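Carbonic anhydrase (Porphyridium purpureum, PDB 1DDZ) catalyses the reversible hydration of carbon dioxide to hydrogencarbonate as a zinc-dependent beta-class carbonic anhydrase. Local coordinates at the interface of chains A and B. Residues are numbered along the deposited sequence; one frame, centred on the assembly and turned at random. Chains: chain A/B, Carbonic anhydrase.

The four contacts are parts of one two-fold symmetric interface, so each recurs with the chains exchanged. Between centres of C-alpha atoms, contact 1 lies about 16 Å from contact 2, 23 Å from contact 4 and 29 Å from contact 3; contact 3 is about 17 Å from contact 4 and 19 Å from contact 2. Contacts 1 and 4 share helices 147-161 and 361-373 and use the same asparagine-serine pairing in the two carbonic anhydrase repeats. Contacts 2 and 4 share Asn404, His358 and Thr448 in exchanged chains, and contacts 2 and 3 share helices 407-414 and 426-447. Together they probably hold a dimer.

Contact 1: the interface of chains A and B. Residues chain A 104-105, 110, 194-195, 401; chain B 147, 150, 361.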
loop_
_atom_site.group_PDB
_atom_site.type_symbol
_atom_site.label_atom_id
_atom_site.label_comp_id
_atom_site.label_asym_id
_atom_site.label_seq_id
_atom_site.Cartn_x
_atom_site.Cartn_y
_atom_site.Cartn_z
ATOM N N HIS A 104 6.584 6.014 -2.623
ATOM C CA HIS A 104 6.642 6.613 -1.297
ATOM C C HIS A 104 5.935 5.842 -0.201
ATOM O O HIS A 104 6.504 5.601 0.846
ATOM C CB HIS A 104 6.061 8.042 -1.302
ATOM C CG HIS A 104 6.773 8.992 -2.214
ATOM N ND1 HIS A 104 6.134 9.660 -3.241
ATOM C CD2 HIS A 104 8.048 9.438 -2.218
ATOM C CE1 HIS A 104 6.986 10.488 -3.821
ATOM N NE2 HIS A 104 8.152 10.371 -3.217
ATOM N N SER A 105 4.686 5.464 -0.441
ATOM C CA SER A 105 3.888 4.785 0.559
ATOM C C SER A 105 3.734 3.283 0.390
ATOM O O SER A 105 2.904 2.685 1.044
ATOM C CB SER A 105 2.526 5.484 0.691
ATOM O OG SER A 105 1.996 5.778 -0.588
ATOM N N LEU A 110 9.103 -0.069 1.651
ATOM C CA LEU A 110 9.530 0.551 2.888
ATOM C C LEU A 110 10.034 -0.448 3.965
ATOM O O LEU A 110 11.014 -0.168 4.665
ATOM C CB LEU A 110 8.395 1.403 3.447
ATOM C CG LEU A 110 7.933 2.621 2.644
ATOM C CD1 LEU A 110 6.699 3.246 3.279
ATOM C CD2 LEU A 110 9.058 3.607 2.587
ATOM N N THR A 194 12.751 8.877 1.660
ATOM C CA THR A 194 12.061 8.099 2.698
ATOM C C THR A 194 12.476 8.569 4.081
ATOM O O THR A 194 13.608 9.049 4.272
ATOM C CB THR A 194 12.395 6.588 2.644
ATOM O OG1 THR A 194 13.797 6.410 2.865
ATOM C CG2 THR A 194 11.972 5.968 1.303
ATOM N N SER A 195 11.596 8.375 5.061
ATOM C CA SER A 195 11.903 8.751 6.443
ATOM C C SER A 195 13.140 7.951 6.905
ATOM O O SER A 195 14.020 8.450 7.583
ATOM C CB SER A 195 10.698 8.446 7.343
ATOM O OG SER A 195 10.225 7.120 7.143
ATOM N N LEU A 401 7.930 0.754 9.943
ATOM C CA LEU A 401 7.596 0.097 8.696
ATOM C C LEU A 401 7.845 -1.403 8.694
ATOM O O LEU A 401 6.942 -2.180 8.392
ATOM C CB LEU A 401 8.284 0.814 7.524
ATOM C CG LEU A 401 7.846 2.282 7.640
ATOM C CD1 LEU A 401 9.008 3.218 7.573
ATOM C CD2 LEU A 401 6.784 2.641 6.655
ATOM N N LEU B 147 7.094 7.233 10.076
ATOM C CA LEU B 147 6.144 6.504 9.215
ATOM C C LEU B 147 5.307 7.422 8.309
ATOM O O LEU B 147 5.318 7.274 7.087
ATOM C CB LEU B 147 5.200 5.666 10.092
ATOM C CG LEU B 147 4.049 4.741 9.651
ATOM C CD1 LEU B 147 2.993 5.443 8.809
ATOM C CD2 LEU B 147 4.592 3.545 8.949
ATOM N N ASN B 150 6.311 9.261 4.940
ATOM C CA ASN B 150 6.293 8.528 3.679
ATOM C C ASN B 150 4.953 8.745 2.973
ATOM O O ASN B 150 4.872 8.855 1.753
ATOM C CB ASN B 150 6.580 7.057 3.938
ATOM C CG ASN B 150 7.930 6.849 4.583
ATOM O OD1 ASN B 150 8.973 7.122 3.983
ATOM N ND2 ASN B 150 7.921 6.399 5.836
ATOM N N MET B 361 -0.785 1.241 5.090
ATOM C CA MET B 361 -0.252 2.600 5.286
ATOM C C MET B 361 -1.313 3.680 5.525
ATOM O O MET B 361 -1.102 4.595 6.329
ATOM C CB MET B 361 0.682 3.005 4.134
ATOM C CG MET B 361 2.028 2.315 4.144
ATOM S SD MET B 361 3.002 2.813 5.542
ATOM C CE MET B 361 3.488 4.448 5.091
HETATM O O HOH W 1 8.680 7.329 1.357
#
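B:Asn150 points its amide from helix 147-161 at the start of A helix 195-202, and both amide atoms engage A:Ser195. B:Asn150 OD1 accepts from the backbone N of A:Ser195 at 3.1 Å along a nearly straight bond, 168° at the hydrogen, the donor tilted from the carbonyl plane. B:Asn150 ND2 donates to the hydroxyl A:Ser195 OG at 2.7 Å; a chi1 of 50°, setting OG between backbone N and carbonyl carbon, turns that hydroxyl toward the amide. B:Asn150 ND2 also donates to B:Leu147 O at 3.0 Å within its own helix, and a water joins OD1 to A:His104 O; together these bonds probably fix the amide's rotation. A:Leu110 arrives from the opposite direction: its CD1 meets CB of B:Asn150 at 3.9 Å while CD2 faces OD1. On the apolar flank, CD2 of A:Leu401 presses against CD2 of B:Leu147 at 3.3 Å, a tight methyl contact. B:Met361, bent at chi2 and chi3, lies across A:Leu401; its SD is 3.9 Å from that leucine's CD2, and its CE rests on A:Leu110 CD1. The patch caps a helix of one chain with a side chain of the other and probably helps hold the two copies together.

Contact 2: the interface of chains A and B. Residues chain A 404, 407; chain B 358, 447-448, 486.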
loop_
_atom_site.group_PDB
_atom_site.type_symbol
_atom_site.label_atom_id
_atom_site.label_comp_id
_atom_site.label_asym_id
_atom_site.label_seq_id
_atom_site.Cartn_x
_atom_site.Cartn_y
_atom_site.Cartn_z
ATOM N N ASN A 404 5.591 -3.425 11.525
ATOM C CA ASN A 404 4.144 -3.551 11.297
ATOM C C ASN A 404 3.919 -4.554 10.161
ATOM O O ASN A 404 3.000 -5.378 10.187
ATOM C CB ASN A 404 3.503 -2.193 11.052
ATOM C CG ASN A 404 3.417 -1.394 12.321
ATOM O OD1 ASN A 404 2.987 -1.911 13.350
ATOM N ND2 ASN A 404 3.927 -0.159 12.297
ATOM N N ARG A 407 4.074 -8.132 11.537
ATOM C CA ARG A 407 2.949 -8.555 12.373
ATOM C C ARG A 407 2.155 -9.682 11.720
ATOM O O ARG A 407 1.470 -10.451 12.392
ATOM C CB ARG A 407 2.041 -7.384 12.723
ATOM C CG ARG A 407 2.530 -6.565 13.885
ATOM C CD ARG A 407 2.747 -7.484 15.041
ATOM N NE ARG A 407 2.928 -6.799 16.305
ATOM C CZ ARG A 407 3.998 -6.932 17.090
ATOM N NH1 ARG A 407 5.009 -7.722 16.732
ATOM N NH2 ARG A 407 4.020 -6.314 18.273
ATOM N N HIS B 358 -2.589 -4.941 9.418
ATOM C CA HIS B 358 -1.261 -4.734 10.029
ATOM C C HIS B 358 -0.345 -3.794 9.261
ATOM O O HIS B 358 0.279 -2.915 9.840
ATOM C CB HIS B 358 -0.492 -6.069 10.197
ATOM C CG HIS B 358 -1.117 -7.022 11.161
ATOM N ND1 HIS B 358 -1.356 -6.686 12.478
ATOM C CD2 HIS B 358 -1.535 -8.300 11.018
ATOM C CE1 HIS B 358 -1.889 -7.718 13.102
ATOM N NE2 HIS B 358 -2.011 -8.711 12.234
ATOM N N ALA B 447 -1.651 -4.250 18.637
ATOM C CA ALA B 447 -0.393 -4.849 18.232
ATOM C C ALA B 447 0.526 -3.955 17.385
ATOM O O ALA B 447 1.679 -4.324 17.142
ATOM C CB ALA B 447 -0.675 -6.171 17.502
ATOM N N THR B 448 0.060 -2.786 16.941
ATOM C CA THR B 448 0.916 -1.912 16.131
ATOM C C THR B 448 2.078 -1.338 16.954
ATOM O O THR B 448 1.925 -1.026 18.129
ATOM C CB THR B 448 0.130 -0.701 15.537
ATOM O OG1 THR B 448 -0.378 0.108 16.600
ATOM C CG2 THR B 448 -0.992 -1.150 14.645
ATOM N N ASP B 486 2.681 -6.766 24.132
ATOM C CA ASP B 486 2.571 -7.773 23.103
ATOM C C ASP B 486 3.886 -8.481 22.838
ATOM O O ASP B 486 4.053 -9.079 21.797
ATOM C CB ASP B 486 2.015 -7.177 21.802
ATOM C CG ASP B 486 1.615 -8.237 20.809
ATOM O OD1 ASP B 486 1.148 -9.316 21.230
ATOM O OD2 ASP B 486 1.789 -8.008 19.604
HETATM O O HOH W 2 0.783 -3.440 12.341
#
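A:Arg407 starts its crossing to chain B with CB set over one face of the B:His358 imidazole, 3.7 Å from the ring centroid and displaced toward the rim near CG and ND1. With chi1 at -82°, CG lies beside the backbone N, and the chain then bends at chi2, carrying CG and CD past the carbonyl oxygen of B:Ala447 and leaving the ring behind. A:Arg407 NE is the first polar atom and donates to B:Ala447 O at 2.9 Å, with 147° at the hydrogen; the oxygen sits somewhat out of the guanidinium plane. B:Ala447 is the last residue of helix 426-447, whose negative C-terminal end would probably favour a positive group here. A:Arg407 CZ stands 3.5 Å from both B:Ala447 O and B:Asp486 OD2, and A:Arg407 NH2 adds a weak bond to B:Ala447 O at 3.3 Å. At the tip, NH2 of A:Arg407 forms a salt bridge with OD2 of B:Asp486 at 3.1 Å, the guanidinium and carboxylate planes 86° apart and the N-H not aimed at the oxygen. A leucine in place of A:Arg407 would probably leave the carboxylate of B:Asp486 without its charge partner across the interface and B:Ala447 O without its donor. Beside this arm, A:Asn404 OD1 faces CA of B:Thr448, and a water 2.9 Å from A:Asn404 OD1 links it to the carbonyl O of B:His358.

Contact 3: the interface of chains A and B. Residues chain A 14, 415, 440, 443; chain B 414-415.
The A:His415 and B:His415 imidazoles stack face to face, their centroids 3.8 Å apart and their planes 11° from parallel, although the two side chains enter nearly perpendicular to each other. Each ring puts ND1 over its partner near the rim, with A:His415 ND1 3.7 Å from B:His415 CE1. Next outward, NE2 of B:His415 sits over the centre of the B:Arg414 guanidinium, 3.7 Å above its plane. The opposite face of that guanidinium receives CE1 of A:His443, the ring inclined to it, so the charged group is wedged between imidazoles of both chains. A:Glu440 OE1 lies at the guanidinium's edge, in its plane, and forms a salt bridge with B:Arg414 NH1 at 3.3 Å; the accompanying hydrogen bond is straight but weak. On the ionisation of B:His415 the arginine and the glutamate would probably pull in opposite directions. Nearer the backbone, B:Arg414 CD packs on A:Glu14 CG at 3.9 Å, the chain bending at chi3 beyond it. With an alanine in place of A:His415, the ring of B:His415 would probably lose its stacking partner and be freer to turn, leaving B:Arg414 less firmly held. In the fold, B:Arg414 closes helix 407-414 and B:His415 follows it, while A:Glu440 and A:His443 lie about one turn apart on helix 426-447 and A:Glu14 comes from helix 12-25.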
loop_
_atom_site.group_PDB
_atom_site.type_symbol
_atom_site.label_atom_id
_atom_site.label_comp_id
_atom_site.label_asym_id
_atom_site.label_seq_id
_atom_site.Cartn_x
_atom_site.Cartn_y
_atom_site.Cartn_z
ATOM N N GLU A 14 -10.178 -24.215 1.405
ATOM C CA GLU A 14 -10.021 -24.385 2.852
ATOM C C GLU A 14 -9.760 -25.843 3.236
ATOM O O GLU A 14 -8.846 -26.135 4.005
ATOM C CB GLU A 14 -11.258 -23.838 3.589
ATOM C CG GLU A 14 -11.095 -22.385 4.086
ATOM C CD GLU A 14 -12.372 -21.528 4.032
ATOM O OE1 GLU A 14 -12.227 -20.280 4.079
ATOM O OE2 GLU A 14 -13.499 -22.078 3.952
ATOM N N HIS A 415 -1.969 -18.376 15.331
ATOM C CA HIS A 415 -2.984 -19.316 14.871
ATOM C C HIS A 415 -2.489 -20.741 14.716
ATOM O O HIS A 415 -3.211 -21.578 14.201
ATOM C CB HIS A 415 -3.582 -18.866 13.515
ATOM C CG HIS A 415 -4.388 -17.599 13.580
ATOM N ND1 HIS A 415 -4.128 -16.509 12.777
ATOM C CD2 HIS A 415 -5.399 -17.225 14.399
ATOM C CE1 HIS A 415 -4.930 -15.517 13.106
ATOM N NE2 HIS A 415 -5.712 -15.924 14.087
ATOM N N GLU A 440 0.773 -20.842 4.635
ATOM C CA GLU A 440 -0.194 -19.781 4.793
ATOM C C GLU A 440 -0.106 -18.835 3.580
ATOM O O GLU A 440 -1.124 -18.444 3.017
ATOM C CB GLU A 440 0.114 -19.044 6.090
ATOM C CG GLU A 440 -1.087 -18.512 6.859
ATOM C CD GLU A 440 -1.957 -19.616 7.466
ATOM O OE1 GLU A 440 -2.891 -20.081 6.788
ATOM O OE2 GLU A 440 -1.736 -19.993 8.637
ATOM N N HIS A 443 -1.663 -20.388 0.563
ATOM C CA HIS A 443 -3.100 -20.297 0.720
ATOM C C HIS A 443 -3.549 -18.956 0.162
ATOM O O HIS A 443 -4.417 -18.927 -0.702
ATOM C CB HIS A 443 -3.497 -20.427 2.192
ATOM C CG HIS A 443 -4.949 -20.747 2.404
ATOM N ND1 HIS A 443 -5.430 -21.308 3.570
ATOM C CD2 HIS A 443 -6.029 -20.565 1.608
ATOM C CE1 HIS A 443 -6.737 -21.450 3.488
ATOM N NE2 HIS A 443 -7.129 -21.006 2.308
ATOM N N ARG B 414 -12.855 -17.857 8.712
ATOM C CA ARG B 414 -12.115 -19.102 8.788
ATOM C C ARG B 414 -11.550 -19.411 10.170
ATOM O O ARG B 414 -11.639 -20.535 10.627
ATOM C CB ARG B 414 -10.990 -19.097 7.755
ATOM C CG ARG B 414 -10.046 -20.282 7.852
ATOM C CD ARG B 414 -9.040 -20.352 6.713
ATOM N NE ARG B 414 -8.301 -19.108 6.549
ATOM C CZ ARG B 414 -6.979 -18.988 6.624
ATOM N NH1 ARG B 414 -6.212 -20.045 6.883
ATOM N NH2 ARG B 414 -6.422 -17.804 6.394
ATOM N N HIS B 415 -11.006 -18.418 10.854
ATOM C CA HIS B 415 -10.425 -18.641 12.169
ATOM C C HIS B 415 -11.431 -18.604 13.310
ATOM O O HIS B 415 -11.040 -18.742 14.473
ATOM C CB HIS B 415 -9.323 -17.613 12.450
ATOM C CG HIS B 415 -8.137 -17.734 11.547
ATOM N ND1 HIS B 415 -7.599 -16.665 10.871
ATOM C CD2 HIS B 415 -7.403 -18.814 11.182
ATOM C CE1 HIS B 415 -6.588 -17.074 10.125
ATOM N NE2 HIS B 415 -6.446 -18.374 10.296
#

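Contact 4: the interface of chains A and B. Residues chain A 147, 358, 364, 448-449; chain B 398, 400, 404.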
loop_
_atom_site.group_PDB
_atom_site.type_symbol
_atom_site.label_atom_id
_atom_site.label_comp_id
_atom_site.label_asym_id
_atom_site.label_seq_id
_atom_site.Cartn_x
_atom_site.Cartn_y
_atom_site.Cartn_z
ATOM N N LEU A 147 -5.981 -4.230 -12.386
ATOM C CA LEU A 147 -5.221 -4.042 -11.139
ATOM C C LEU A 147 -3.840 -3.410 -11.347
ATOM O O LEU A 147 -3.524 -2.378 -10.754
ATOM C CB LEU A 147 -5.050 -5.395 -10.435
ATOM C CG LEU A 147 -4.329 -5.704 -9.094
ATOM C CD1 LEU A 147 -2.880 -5.264 -9.038
ATOM C CD2 LEU A 147 -5.079 -5.122 -7.955
ATOM N N HIS A 358 -2.855 -10.506 1.491
ATOM C CA HIS A 358 -4.076 -10.429 0.675
ATOM C C HIS A 358 -4.211 -9.155 -0.134
ATOM O O HIS A 358 -4.515 -9.197 -1.324
ATOM C CB HIS A 358 -5.341 -10.532 1.541
ATOM C CG HIS A 358 -5.520 -11.853 2.212
ATOM N ND1 HIS A 358 -5.566 -13.031 1.509
ATOM C CD2 HIS A 358 -5.706 -12.179 3.511
ATOM C CE1 HIS A 358 -5.780 -14.033 2.341
ATOM N NE2 HIS A 358 -5.868 -13.540 3.562
ATOM N N LEU A 364 0.333 -8.294 -5.501
ATOM C CA LEU A 364 -0.754 -8.463 -6.472
ATOM C C LEU A 364 -0.399 -8.076 -7.908
ATOM O O LEU A 364 -0.776 -8.769 -8.863
ATOM C CB LEU A 364 -1.983 -7.702 -6.007
ATOM C CG LEU A 364 -2.596 -8.199 -4.706
ATOM C CD1 LEU A 364 -3.659 -7.232 -4.210
ATOM C CD2 LEU A 364 -3.169 -9.598 -4.921
ATOM N N THR A 448 -6.428 -15.503 -4.038
ATOM C CA THR A 448 -6.534 -14.233 -4.758
ATOM C C THR A 448 -7.516 -14.322 -5.927
ATOM O O THR A 448 -7.604 -15.352 -6.595
ATOM C CB THR A 448 -5.194 -13.775 -5.358
ATOM O OG1 THR A 448 -4.760 -14.725 -6.333
ATOM C CG2 THR A 448 -4.135 -13.599 -4.286
ATOM N N SER A 449 -8.186 -13.215 -6.237
ATOM C CA SER A 449 -9.118 -13.182 -7.369
ATOM C C SER A 449 -8.390 -13.593 -8.648
ATOM O O SER A 449 -8.952 -14.246 -9.519
ATOM C CB SER A 449 -9.695 -11.768 -7.530
ATOM O OG SER A 449 -8.650 -10.813 -7.639
ATOM N N ARG B 398 -15.239 -11.210 -8.164
ATOM C CA ARG B 398 -13.798 -11.282 -8.461
ATOM C C ARG B 398 -13.112 -9.944 -8.802
ATOM O O ARG B 398 -12.168 -9.914 -9.583
ATOM C CB ARG B 398 -13.536 -12.308 -9.568
ATOM C CG ARG B 398 -14.013 -13.708 -9.218
ATOM C CD ARG B 398 -13.140 -14.328 -8.142
ATOM N NE ARG B 398 -13.674 -15.609 -7.702
ATOM C CZ ARG B 398 -13.763 -16.676 -8.487
ATOM N NH1 ARG B 398 -13.339 -16.604 -9.741
ATOM N NH2 ARG B 398 -14.321 -17.796 -8.034
ATOM N N GLY B 400 -10.686 -7.132 -8.699
ATOM C CA GLY B 400 -9.296 -7.016 -8.322
ATOM C C GLY B 400 -8.911 -6.203 -7.119
ATOM O O GLY B 400 -7.987 -6.573 -6.408
ATOM N N ASN B 404 -9.876 -8.437 -3.063
ATOM C CA ASN B 404 -8.630 -8.902 -2.449
ATOM C C ASN B 404 -8.505 -8.227 -1.081
ATOM O O ASN B 404 -8.081 -8.825 -0.099
ATOM C CB ASN B 404 -7.449 -8.651 -3.368
ATOM C CG ASN B 404 -7.432 -9.625 -4.508
ATOM O OD1 ASN B 404 -7.660 -10.824 -4.307
ATOM N ND2 ASN B 404 -7.298 -9.115 -5.733
HETATM O O HOH W 3 -5.953 -11.356 -2.177
#
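A:Leu364 brings CD1 to 4.1 Å from CB of B:Asn404, the two side chains running antiparallel alongside each other. Beside them the CD2 methyl of A:Leu147 rests against the polar carbonyl O of B:Gly400 at 3.6 Å; with chi1 at -180°, its CG is turned away from the backbone N and the branch reaches across. This small leucine-lined centre backs the carboxamide of B:Asn404, whose polar atoms turn to the start of A helix 449-456. B:Asn404 OD1 accepts from A:Ser449 N at 3.1 Å, using a lone pair in the carbonyl plane, and the bond is nearly straight at 172°. B:Asn404 ND2 donates to A:Ser449 OG at 2.9 Å and, within chain B, to B:Gly400 O at 2.7 Å, each acceptor lying somewhat out of the amide plane. The two ND2 bonds, with OD1 occupied on the other branch, probably hold the amide in one flip state. A water also joins OD1 to A:His358 O. At the rim, CB of A:Ser449 meets the carbonyl O of B:Arg398 at 3.7 Å. B:Asn404 thus caps the N-terminus of a helix in the opposite chain, where the helix end would probably strengthen the pull on OD1. The site probably helps set how the two copies sit against each other, doing in the second carbonic anhydrase repeat what B:Asn150 does in the first.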